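Local coordinates for protein glycosyl hydrolase (Rhizobium leguminosarum bv. trifolii, PDB 5NDX) that probably hydrolyses O-glycosidic bonds of alpha-L-iduronides, as the bacterial orthologue of human alpha-L-iduronidase in glycoside hydrolase family 39, at residues R20-T25 against A373-T378; E51-L56 against P364-M369; A14-N19 against R298-K303. The protein carries 2 engineered substitutions. All blocks are in the same frame, centred on the assembly; numbering follows the deposited sequence.

Contact 1 (R20-T25 against A373-T378). With 8U8 ((2~{R},3~{S},4~{S},5~{R},6~{S})-6-(4-methyl-2-oxidanylidene-chromen-7-yl)oxy-3,4,5-tris(oxidanyl)oxane-2-carboxylic acid), chain N; SO4 (sulfate ion), chain B.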
loop_
_atom_site.group_PDB
_atom_site.type_symbol
_atom_site.label_atom_id
_atom_site.label_comp_id
_atom_site.label_asym_id
_atom_site.label_seq_id
_atom_site.Cartn_x
_atom_site.Cartn_y
_atom_site.Cartn_z
ATOM N N ARG A 20 5.462 -8.284 7.223
ATOM C CA ARG A 20 4.517 -7.644 6.306
ATOM C C ARG A 20 5.363 -6.933 5.285
ATOM O O ARG A 20 5.719 -5.777 5.445
ATOM C CB ARG A 20 3.562 -6.696 7.054
ATOM C CG ARG A 20 2.772 -7.434 8.169
ATOM C CD ARG A 20 1.958 -6.503 9.069
ATOM N NE ARG A 20 2.884 -5.535 9.603
ATOM C CZ ARG A 20 2.680 -4.248 9.759
ATOM N NH1 ARG A 20 1.504 -3.656 9.523
ATOM N NH2 ARG A 20 3.713 -3.547 10.127
ATOM N N PHE A 21 5.692 -7.652 4.210
ATOM C CA PHE A 21 6.697 -7.236 3.269
ATOM C C PHE A 21 6.192 -6.416 2.055
ATOM O O PHE A 21 6.958 -6.169 1.124
ATOM C CB PHE A 21 7.475 -8.488 2.799
ATOM C CG PHE A 21 6.619 -9.527 2.087
ATOM C CD1 PHE A 21 6.269 -9.373 0.760
ATOM C CD2 PHE A 21 6.144 -10.633 2.765
ATOM C CE1 PHE A 21 5.452 -10.314 0.125
ATOM C CE2 PHE A 21 5.321 -11.587 2.146
ATOM C CZ PHE A 21 4.995 -11.432 0.833
ATOM N N TRP A 22 4.922 -6.020 2.063
ATOM C CA TRP A 22 4.210 -5.451 0.928
ATOM C C TRP A 22 3.784 -4.014 1.198
ATOM O O TRP A 22 2.853 -3.516 0.540
ATOM C CB TRP A 22 2.926 -6.254 0.638
ATOM C CG TRP A 22 2.066 -6.335 1.886
ATOM C CD1 TRP A 22 1.215 -5.374 2.385
ATOM C CD2 TRP A 22 2.051 -7.406 2.815
ATOM N NE1 TRP A 22 0.639 -5.828 3.535
ATOM C CE2 TRP A 22 1.158 -7.058 3.838
ATOM C CE3 TRP A 22 2.691 -8.651 2.863
ATOM C CZ2 TRP A 22 0.886 -7.910 4.916
ATOM C CZ3 TRP A 22 2.430 -9.494 3.926
ATOM C CH2 TRP A 22 1.509 -9.128 4.930
ATOM N N ARG A 23 4.452 -3.332 2.122
ATOM C CA ARG A 23 3.893 -2.090 2.689
ATOM C C ARG A 23 4.396 -0.877 1.914
ATOM O O ARG A 23 5.107 -0.007 2.419
ATOM C CB ARG A 23 4.141 -1.986 4.183
ATOM C CG ARG A 23 3.345 -2.982 5.039
ATOM C CD ARG A 23 4.113 -3.588 6.226
ATOM N NE ARG A 23 4.538 -2.609 6.974
ATOM C CZ ARG A 23 5.656 -2.341 7.606
ATOM N NH1 ARG A 23 6.712 -3.112 7.891
ATOM N NH2 ARG A 23 5.527 -1.148 8.137
ATOM N N GLY A 24 3.989 -0.827 0.666
ATOM C CA GLY A 24 4.436 0.202 -0.262
ATOM C C GLY A 24 3.502 0.369 -1.411
ATOM O O GLY A 24 2.838 -0.586 -1.839
ATOM N N THR A 25 3.437 1.577 -1.927
ATOM C CA THR A 25 2.743 1.839 -3.169
ATOM C C THR A 25 3.543 2.912 -3.921
ATOM O O THR A 25 4.627 3.331 -3.501
ATOM C CB THR A 25 1.231 2.226 -2.956
ATOM O OG1 THR A 25 0.575 2.419 -4.225
ATOM C CG2 THR A 25 1.080 3.501 -2.186
ATOM N N ALA A 373 -2.683 -5.203 6.907
ATOM C CA ALA A 373 -1.861 -4.429 7.814
ATOM C C ALA A 373 -2.021 -4.916 9.247
ATOM O O ALA A 373 -1.128 -4.681 10.029
ATOM C CB ALA A 373 -2.237 -2.968 7.746
ATOM N N THR A 374 -3.142 -5.586 9.565
ATOM C CA THR A 374 -3.388 -6.130 10.902
ATOM C C THR A 374 -2.662 -7.394 11.242
ATOM O O THR A 374 -2.823 -7.888 12.357
ATOM C CB THR A 374 -4.897 -6.411 11.146
ATOM O OG1 THR A 374 -5.350 -7.531 10.336
ATOM C CG2 THR A 374 -5.709 -5.178 10.833
ATOM N N LEU A 375 -1.918 -7.974 10.302
ATOM C CA LEU A 375 -1.262 -9.223 10.564
ATOM C C LEU A 375 -0.155 -9.060 11.612
ATOM O O LEU A 375 0.384 -7.986 11.806
ATOM C CB LEU A 375 -0.716 -9.833 9.286
ATOM C CG LEU A 375 -1.775 -10.445 8.344
ATOM C CD1 LEU A 375 -1.255 -10.634 6.925
ATOM C CD2 LEU A 375 -2.288 -11.751 8.904
ATOM N N GLY A 376 0.103 -10.155 12.304
ATOM C CA GLY A 376 1.087 -10.227 13.356
ATOM C C GLY A 376 2.496 -10.513 12.897
ATOM O O GLY A 376 2.806 -10.357 11.728
ATOM N N ASP A 377 3.354 -10.936 13.839
ATOM C CA ASP A 377 4.794 -11.008 13.563
ATOM C C ASP A 377 5.313 -12.446 13.612
ATOM O O ASP A 377 6.523 -12.685 13.477
ATOM C CB ASP A 377 5.574 -10.122 14.522
ATOM C CG ASP A 377 5.470 -10.616 15.997
ATOM O OD1 ASP A 377 4.857 -11.691 16.320
ATOM O OD2 ASP A 377 5.989 -9.877 16.849
ATOM N N THR A 378 4.417 -13.409 13.784
ATOM C CA THR A 378 4.836 -14.798 13.862
ATOM C C THR A 378 3.829 -15.681 13.141
ATOM O O THR A 378 2.636 -15.541 13.367
ATOM C CB THR A 378 4.943 -15.227 15.355
ATOM O OG1 THR A 378 5.770 -14.307 16.079
ATOM C CG2 THR A 378 5.564 -16.522 15.457
HETATM C C15 8U8 N . 14.013 -1.516 -1.017
HETATM C C13 8U8 N . 14.229 -2.297 0.121
HETATM C C14 8U8 N . 15.411 -3.012 0.259
HETATM C C16 8U8 N . 15.661 -3.725 1.423
HETATM O O9 8U8 N . 16.683 -4.394 1.507
HETATM O O8 8U8 N . 14.723 -3.793 2.405
HETATM C C11 8U8 N . 13.591 -3.065 2.310
HETATM C C10 8U8 N . 12.757 -3.122 3.400
HETATM C C12 8U8 N . 13.312 -2.314 1.177
HETATM C C7 8U8 N . 12.126 -1.580 1.171
HETATM C C8 8U8 N . 11.274 -1.642 2.268
HETATM C C9 8U8 N . 11.581 -2.403 3.398
HETATM O O2 8U8 N . 10.713 -2.415 4.461
HETATM C C5 8U8 N . 11.209 -2.801 5.769
HETATM O O1 8U8 N . 11.043 -4.229 5.726
HETATM C C1 8U8 N . 11.303 -4.984 6.931
HETATM C C6 8U8 N . 12.811 -4.892 7.357
HETATM O O7 8U8 N . 13.670 -4.648 6.486
HETATM O O6 8U8 N . 13.057 -5.005 8.567
HETATM C C2 8U8 N . 10.366 -4.421 7.996
HETATM O O5 8U8 N . 10.498 -5.119 9.273
HETATM C C3 8U8 N . 10.616 -2.906 8.175
HETATM O O4 8U8 N . 9.674 -2.423 9.096
HETATM C C4 8U8 N . 10.390 -2.181 6.847
HETATM O O3 8U8 N . 10.715 -0.792 6.943
HETATM S S SO4 B . 6.915 -6.040 9.684
HETATM O O1 SO4 B . 6.611 -7.457 9.955
HETATM O O2 SO4 B . 5.916 -5.178 10.370
HETATM O O3 SO4 B . 7.028 -5.742 8.234
HETATM O O4 SO4 B . 8.249 -5.750 10.274
HETATM O O HOH W 1 4.106 -7.849 11.437
#

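Contact 2 (E51-L56 against P364-M369). With 8U8 ((2~{R},3~{S},4~{S},5~{R},6~{S})-6-(4-methyl-2-oxidanylidene-chromen-7-yl)oxy-3,4,5-tris(oxidanyl)oxane-2-carboxylic acid), chain N.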
loop_
_atom_site.group_PDB
_atom_site.type_symbol
_atom_site.label_atom_id
_atom_site.label_comp_id
_atom_site.label_asym_id
_atom_site.label_seq_id
_atom_site.Cartn_x
_atom_site.Cartn_y
_atom_site.Cartn_z
ATOM N N GLU A 51 1.600 1.178 10.390
ATOM C CA GLU A 51 2.325 1.538 9.180
ATOM C C GLU A 51 2.024 0.564 8.017
ATOM O O GLU A 51 2.920 0.114 7.301
ATOM C CB GLU A 51 3.834 1.653 9.477
ATOM C CG GLU A 51 4.197 2.717 10.558
ATOM C CD GLU A 51 5.738 2.760 10.749
ATOM O OE1 GLU A 51 6.285 1.816 11.329
ATOM O OE2 GLU A 51 6.411 3.597 10.153
ATOM N N GLY A 52 0.745 0.271 7.825
ATOM C CA GLY A 52 0.277 -0.714 6.804
ATOM C C GLY A 52 0.704 -0.357 5.391
ATOM O O GLY A 52 0.910 -1.243 4.559
ATOM N N ILE A 53 0.838 0.943 5.119
ATOM C CA ILE A 53 1.670 1.404 3.998
ATOM C C ILE A 53 2.700 2.371 4.558
ATOM O O ILE A 53 2.349 3.332 5.254
ATOM C CB ILE A 53 0.862 2.096 2.879
ATOM C CG1 ILE A 53 -0.078 1.079 2.199
ATOM C CG2 ILE A 53 1.802 2.628 1.790
ATOM C CD1 ILE A 53 -1.106 1.746 1.306
ATOM N N LYS A 54 3.950 2.117 4.215
ATOM C CA LYS A 54 5.089 2.833 4.797
ATOM C C LYS A 54 5.929 3.587 3.768
ATOM O O LYS A 54 6.434 4.659 4.099
ATOM C CB LYS A 54 5.951 1.853 5.546
ATOM C CG LYS A 54 7.143 2.434 6.285
ATOM C CD LYS A 54 7.786 1.345 7.130
ATOM C CE LYS A 54 9.034 1.894 7.864
ATOM N NZ LYS A 54 9.483 0.829 8.822
ATOM N N PHE A 55 6.087 3.024 2.560
ATOM C CA PHE A 55 6.931 3.585 1.509
ATOM C C PHE A 55 6.137 4.026 0.293
ATOM O O PHE A 55 5.184 3.350 -0.099
ATOM C CB PHE A 55 8.007 2.578 1.100
ATOM C CG PHE A 55 8.960 2.232 2.218
ATOM C CD1 PHE A 55 10.030 3.072 2.508
ATOM C CD2 PHE A 55 8.777 1.129 2.961
ATOM C CE1 PHE A 55 10.892 2.792 3.555
ATOM C CE2 PHE A 55 9.639 0.821 4.019
ATOM C CZ PHE A 55 10.715 1.666 4.311
ATOM N N LEU A 56 6.512 5.173 -0.272
ATOM C CA LEU A 56 6.005 5.642 -1.547
ATOM C C LEU A 56 7.140 5.680 -2.543
ATOM O O LEU A 56 8.187 6.275 -2.252
ATOM C CB LEU A 56 5.481 7.057 -1.426
ATOM C CG LEU A 56 4.215 7.342 -0.707
ATOM C CD1 LEU A 56 3.866 8.809 -0.895
ATOM C CD2 LEU A 56 3.083 6.463 -1.241
ATOM N N PRO A 364 -10.855 -1.369 -3.455
ATOM C CA PRO A 364 -10.291 -2.574 -2.852
ATOM C C PRO A 364 -8.805 -2.685 -2.810
ATOM O O PRO A 364 -8.301 -3.399 -1.949
ATOM C CB PRO A 364 -10.925 -3.729 -3.641
ATOM C CG PRO A 364 -12.245 -3.145 -4.081
ATOM C CD PRO A 364 -11.975 -1.696 -4.353
ATOM N N GLY A 365 -8.088 -1.974 -3.671
ATOM C CA GLY A 365 -6.644 -1.951 -3.615
ATOM C C GLY A 365 -6.113 -1.432 -2.269
ATOM O O GLY A 365 -4.998 -1.802 -1.877
ATOM N N LEU A 366 -6.871 -0.532 -1.616
ATOM C CA LEU A 366 -6.494 0.066 -0.339
ATOM C C LEU A 366 -7.072 -0.730 0.812
ATOM O O LEU A 366 -6.336 -1.055 1.741
ATOM C CB LEU A 366 -6.933 1.543 -0.203
ATOM C CG LEU A 366 -6.548 2.287 1.078
ATOM C CD1 LEU A 366 -5.056 2.103 1.352
ATOM C CD2 LEU A 366 -6.855 3.771 0.938
ATOM N N THR A 367 -8.342 -1.098 0.718
ATOM C CA THR A 367 -8.992 -1.822 1.799
ATOM C C THR A 367 -8.363 -3.170 2.024
ATOM O O THR A 367 -8.229 -3.625 3.170
ATOM C CB THR A 367 -10.498 -1.923 1.623
ATOM O OG1 THR A 367 -10.794 -2.569 0.376
ATOM C CG2 THR A 367 -11.123 -0.545 1.652
ATOM N N SER A 368 -7.923 -3.813 0.959
ATOM C CA SER A 368 -7.237 -5.075 1.125
ATOM C C SER A 368 -5.967 -4.863 1.993
ATOM O O SER A 368 -5.668 -5.698 2.842
ATOM C CB SER A 368 -6.844 -5.711 -0.207
ATOM O OG SER A 368 -6.051 -4.796 -0.931
ATOM N N MET A 369 -5.236 -3.780 1.732
ATOM C CA MET A 369 -4.041 -3.441 2.512
ATOM C C MET A 369 -4.331 -3.044 3.948
ATOM O O MET A 369 -3.512 -3.344 4.846
ATOM C CB MET A 369 -3.199 -2.394 1.782
ATOM C CG MET A 369 -2.667 -2.963 0.461
ATOM S SD MET A 369 -1.717 -1.745 -0.410
ATOM C CE MET A 369 -0.062 -2.199 0.053
HETATM C C15 8U8 N . 14.013 -1.516 -1.017
HETATM C C13 8U8 N . 14.229 -2.297 0.121
HETATM C C14 8U8 N . 15.411 -3.012 0.259
HETATM C C16 8U8 N . 15.661 -3.725 1.423
HETATM O O9 8U8 N . 16.683 -4.394 1.507
HETATM O O8 8U8 N . 14.723 -3.793 2.405
HETATM C C11 8U8 N . 13.591 -3.065 2.310
HETATM C C10 8U8 N . 12.757 -3.122 3.400
HETATM C C12 8U8 N . 13.312 -2.314 1.177
HETATM C C7 8U8 N . 12.126 -1.580 1.171
HETATM C C8 8U8 N . 11.274 -1.642 2.268
HETATM C C9 8U8 N . 11.581 -2.403 3.398
HETATM O O2 8U8 N . 10.713 -2.415 4.461
HETATM C C5 8U8 N . 11.209 -2.801 5.769
HETATM O O1 8U8 N . 11.043 -4.229 5.726
HETATM C C1 8U8 N . 11.303 -4.984 6.931
HETATM C C6 8U8 N . 12.811 -4.892 7.357
HETATM O O7 8U8 N . 13.670 -4.648 6.486
HETATM O O6 8U8 N . 13.057 -5.005 8.567
HETATM C C2 8U8 N . 10.366 -4.421 7.996
HETATM O O5 8U8 N . 10.498 -5.119 9.273
HETATM C C3 8U8 N . 10.616 -2.906 8.175
HETATM O O4 8U8 N . 9.674 -2.423 9.096
HETATM C C4 8U8 N . 10.390 -2.181 6.847
HETATM O O3 8U8 N . 10.715 -0.792 6.943
HETATM O O HOH W 2 -0.715 -3.610 4.575
#

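Contact 3 (A14-N19 against R298-K303). With SO4 (sulfate ion), chain K.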
loop_
_atom_site.group_PDB
_atom_site.type_symbol
_atom_site.label_atom_id
_atom_site.label_comp_id
_atom_site.label_asym_id
_atom_site.label_seq_id
_atom_site.Cartn_x
_atom_site.Cartn_y
_atom_site.Cartn_z
ATOM N N ALA A 14 4.469 -21.505 17.255
ATOM C CA ALA A 14 5.201 -20.628 16.347
ATOM C C ALA A 14 5.981 -21.438 15.335
ATOM O O ALA A 14 6.647 -22.390 15.695
ATOM C CB ALA A 14 6.155 -19.740 17.149
ATOM N N VAL A 15 5.847 -21.099 14.057
ATOM C CA VAL A 15 6.535 -21.788 12.977
ATOM C C VAL A 15 7.782 -21.009 12.535
ATOM O O VAL A 15 8.816 -21.607 12.309
ATOM C CB VAL A 15 5.597 -22.043 11.770
ATOM C CG1 VAL A 15 6.341 -22.696 10.602
ATOM C CG2 VAL A 15 4.447 -22.952 12.174
ATOM N N ARG A 16 7.656 -19.684 12.376
ATOM C CA ARG A 16 8.703 -18.802 11.907
ATOM C C ARG A 16 8.262 -17.325 12.087
ATOM O O ARG A 16 7.079 -17.048 12.300
ATOM C CB ARG A 16 9.024 -19.097 10.428
ATOM C CG ARG A 16 7.837 -19.071 9.500
ATOM C CD ARG A 16 8.269 -19.113 8.026
ATOM N NE ARG A 16 7.056 -19.297 7.255
ATOM C CZ ARG A 16 6.388 -18.377 6.545
ATOM N NH1 ARG A 16 6.820 -17.148 6.368
ATOM N NH2 ARG A 16 5.266 -18.755 5.978
ATOM N N PRO A 17 9.204 -16.380 12.002
ATOM C CA PRO A 17 8.794 -14.986 11.961
ATOM C C PRO A 17 7.966 -14.667 10.703
ATOM O O PRO A 17 8.027 -15.384 9.714
ATOM C CB PRO A 17 10.129 -14.211 11.907
ATOM C CG PRO A 17 11.213 -15.212 12.261
ATOM C CD PRO A 17 10.661 -16.534 11.806
ATOM N N PHE A 18 7.153 -13.627 10.794
ATOM C CA PHE A 18 6.339 -13.172 9.682
ATOM C C PHE A 18 6.613 -11.700 9.504
ATOM O O PHE A 18 6.501 -10.946 10.461
ATOM C CB PHE A 18 4.845 -13.358 9.976
ATOM C CG PHE A 18 3.991 -13.047 8.808
ATOM C CD1 PHE A 18 3.984 -13.904 7.700
ATOM C CD2 PHE A 18 3.281 -11.853 8.755
ATOM C CE1 PHE A 18 3.203 -13.604 6.603
ATOM C CE2 PHE A 18 2.506 -11.561 7.665
ATOM C CZ PHE A 18 2.482 -12.422 6.578
ATOM N N ASN A 19 6.960 -11.301 8.292
ATOM C CA ASN A 19 7.067 -9.910 7.949
ATOM C C ASN A 19 5.962 -9.492 6.995
ATOM O O ASN A 19 5.601 -10.243 6.066
ATOM C CB ASN A 19 8.399 -9.641 7.300
ATOM C CG ASN A 19 9.551 -9.698 8.308
ATOM O OD1 ASN A 19 10.066 -10.811 8.395
ATOM N N ARG A 298 6.058 -19.725 -1.298
ATOM C CA ARG A 298 6.962 -20.283 -2.304
ATOM C C ARG A 298 8.359 -19.683 -2.290
ATOM O O ARG A 298 9.291 -20.305 -2.827
ATOM C CB ARG A 298 6.369 -20.120 -3.716
ATOM C CG ARG A 298 5.045 -20.863 -3.894
ATOM C CD ARG A 298 4.474 -20.789 -5.330
ATOM N NE ARG A 298 5.473 -21.296 -6.257
ATOM C CZ ARG A 298 5.659 -20.927 -7.521
ATOM N NH1 ARG A 298 4.877 -20.064 -8.141
ATOM N NH2 ARG A 298 6.685 -21.411 -8.180
ATOM N N ILE A 299 8.525 -18.465 -1.746
ATOM C CA ILE A 299 9.835 -17.860 -1.708
ATOM C C ILE A 299 10.388 -17.771 -0.258
ATOM O O ILE A 299 11.490 -18.263 0.013
ATOM C CB ILE A 299 9.908 -16.503 -2.432
ATOM C CG1 ILE A 299 9.451 -16.646 -3.886
ATOM C CG2 ILE A 299 11.358 -16.012 -2.468
ATOM C CD1 ILE A 299 9.498 -15.346 -4.691
ATOM N N ILE A 300 9.627 -17.170 0.647
ATOM C CA ILE A 300 10.128 -16.810 1.960
ATOM C C ILE A 300 10.192 -18.017 2.872
ATOM O O ILE A 300 11.231 -18.265 3.436
ATOM C CB ILE A 300 9.299 -15.707 2.597
ATOM C CG1 ILE A 300 9.407 -14.448 1.737
ATOM C CG2 ILE A 300 9.762 -15.437 4.033
ATOM C CD1 ILE A 300 8.438 -13.361 2.109
ATOM N N ALA A 301 9.100 -18.765 2.999
ATOM C CA ALA A 301 9.068 -19.894 3.883
ATOM C C ALA A 301 10.151 -20.951 3.604
ATOM O O ALA A 301 10.811 -21.346 4.533
ATOM C CB ALA A 301 7.715 -20.548 3.907
ATOM N N PRO A 302 10.322 -21.400 2.352
ATOM C CA PRO A 302 11.402 -22.358 2.065
ATOM C C PRO A 302 12.754 -21.704 1.921
ATOM O O PRO A 302 13.691 -22.369 1.557
ATOM C CB PRO A 302 10.993 -22.970 0.704
ATOM C CG PRO A 302 9.919 -22.090 0.139
ATOM C CD PRO A 302 9.578 -21.025 1.136
ATOM N N LYS A 303 12.846 -20.395 2.112
ATOM C CA LYS A 303 14.071 -19.671 1.932
ATOM C C LYS A 303 14.692 -19.870 0.574
ATOM O O LYS A 303 15.892 -19.994 0.481
ATOM C CB LYS A 303 15.072 -20.044 3.023
ATOM C CG LYS A 303 14.482 -19.909 4.404
ATOM C CD LYS A 303 15.404 -20.507 5.450
ATOM C CE LYS A 303 16.145 -19.437 6.232
ATOM N NZ LYS A 303 15.270 -18.934 7.325
HETATM S S SO4 K . 5.168 -22.199 6.916
HETATM O O1 SO4 K . 4.218 -22.998 7.757
HETATM O O2 SO4 K . 6.122 -23.073 6.169
HETATM O O3 SO4 K . 5.984 -21.306 7.766
HETATM O O4 SO4 K . 4.357 -21.374 5.980
#

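Contact 1 (R20-T25 against A373-T378)
Arg20 reaches over to the loop 373-378 between helix 364-372 and strand 378-385, and its atoms show how one arginine can serve two kinds of acceptor. CB passes near sulfate oxygen O3, CD rests 3.5 Å from Leu375 O, and a bend at chi3 (-56°) swings the guanidinium between backbone and anion. NE donates to sulfate O2 at 3.1 Å. At the tip the two amino groups part: NH2 gives a straighter bond to the same O2 (2.8 Å, 164°), while NH1 meets a lone pair of Ala373 O in the carbonyl plane at 2.9 Å, though that oxygen is tilted out of the guanidinium plane. NH2 is also bonded to Asn50 O, which further restricts rotation. Beside this polar track, Trp22 CH2 packs 3.7 Å from Leu375 CD1, the two side chains crossing at about a right angle. Arg23 lies face to face with Arg20, whose NH2 sits over the centre of its guanidinium; Arg23 NH1 donates to sulfate O3 (2.7 Å) and to O4 of the bound iduronide at 3.3 Å. The sulfate probably came from the crystallisation liquor, yet two arginines converging on it imply a pocket suited to an anion beside the sugar.

Contact 2 (E51-L56 against P364-M369)
At the start of strand 55-58, the second strand of the (beta/alpha)8 barrel, Ile53 packs on Leu366 and Met369 of helix 364-372. Ile53 CG1 lies beside the backbone N, anti to the carbonyl carbon (chi1 -66°), which sends the branch toward the helix. Ile53 CD1 comes 4.0 Å from Leu366 CD1, and its CG1 is 3.9 Å from Met369 CE, a methyl brought across the isoleucine by the bend at chi3. Ile45 of helix 36-45 also touches Ile53, extending this apolar cluster. Near it, water 2 donates to both Gly52 O (2.9 Å) and Met369 O (2.8 Å), tying the two backbones together. The next two residues turn to a ligand at the N-terminal end of the barrel strands, whereas glycosidases of this fold keep their catalytic residues at the C-terminal end. At this N-terminal ligand site the extended Lys54 donates from NZ to O3 of the iduronide at 2.8 Å, and the Phe55 ring has coumarin atom C7 over one face, with CE2 3.4 Å from C8. With an alanine here, the coumarin would probably lose its aromatic support and Tyr140 the ring it meets. In the first helical turn, Pro364 O accepts from both N and OG of Ser368.

Contact 3 (A14-N19 against R298-K303)
Arg16 turns its CG in between its own backbone N and carbonyl carbon (chi1 54°) and then stays extended as far as NE, a conformation that carries the guanidinium straight to the end of helix 282-300. There the CB of Ala301 lies over one face of the flat group, displaced toward the rim, 3.6 Å from Arg16 NE. The CG2 branch of Ile300 comes obliquely to the same guanidinium, 4.1 Å from Arg16 NH1. The contact between the segments is therefore methyl groups against a delocalised cation, with the polar edge turned to other partners. A sulfate ion, probably taken from the crystallisation liquor, lies at that edge: Arg16 NH2 donates nearly straight to its O4 (2.8 Å, 170°), whereas the approach of NE to O3 is too short to be trusted in detail. NH2 also makes a salt bridge with Asp296, one turn earlier in the helix, so protein and ion share the positive charge. The helix closes in a Schellman motif, Lys303 taking positive phi, and Lys303 N is bonded to Ile300 O at 3.0 Å within a type I turn. The Arg16 guanidinium near this C-terminal end would probably interact favourably with the helix dipole. Around it, the backbones of Val15 and Arg16 bond to Val379 of strand 378-385, Ile300 rests on Phe21 and on Phe307 of strand 307-310, and Arg298 forms a salt bridge with Asp240 of helix 235-252, placing the contact between the mixed sheet that holds strands 4-10 and 378-385 and the rim of the barrel.

How the contacts relate
From the N terminus, residues 14-19 open contact 3, 20-25 open contact 1 at once and 51-56 open contact 2. The closing order differs: contact 3 closes first, at 298-303, the C-terminal end of the helix preceding the last barrel strand, then contact 2 at 364-369, then contact 1 at 373-378. Contact 2 thus lies within the span of contact 1, while contact 3 crosses both. Contacts 1 and 2 join directly, since Arg23 pairs with Lys54 where neighbouring strands 24-27 and 55-58 begin, and both reach the same iduronide. Phe18 N meets Asp377 O between contacts 3 and 1. Together they tie the barrel's N-terminal rim to helix 364-372 and the adjoining mixed sheet.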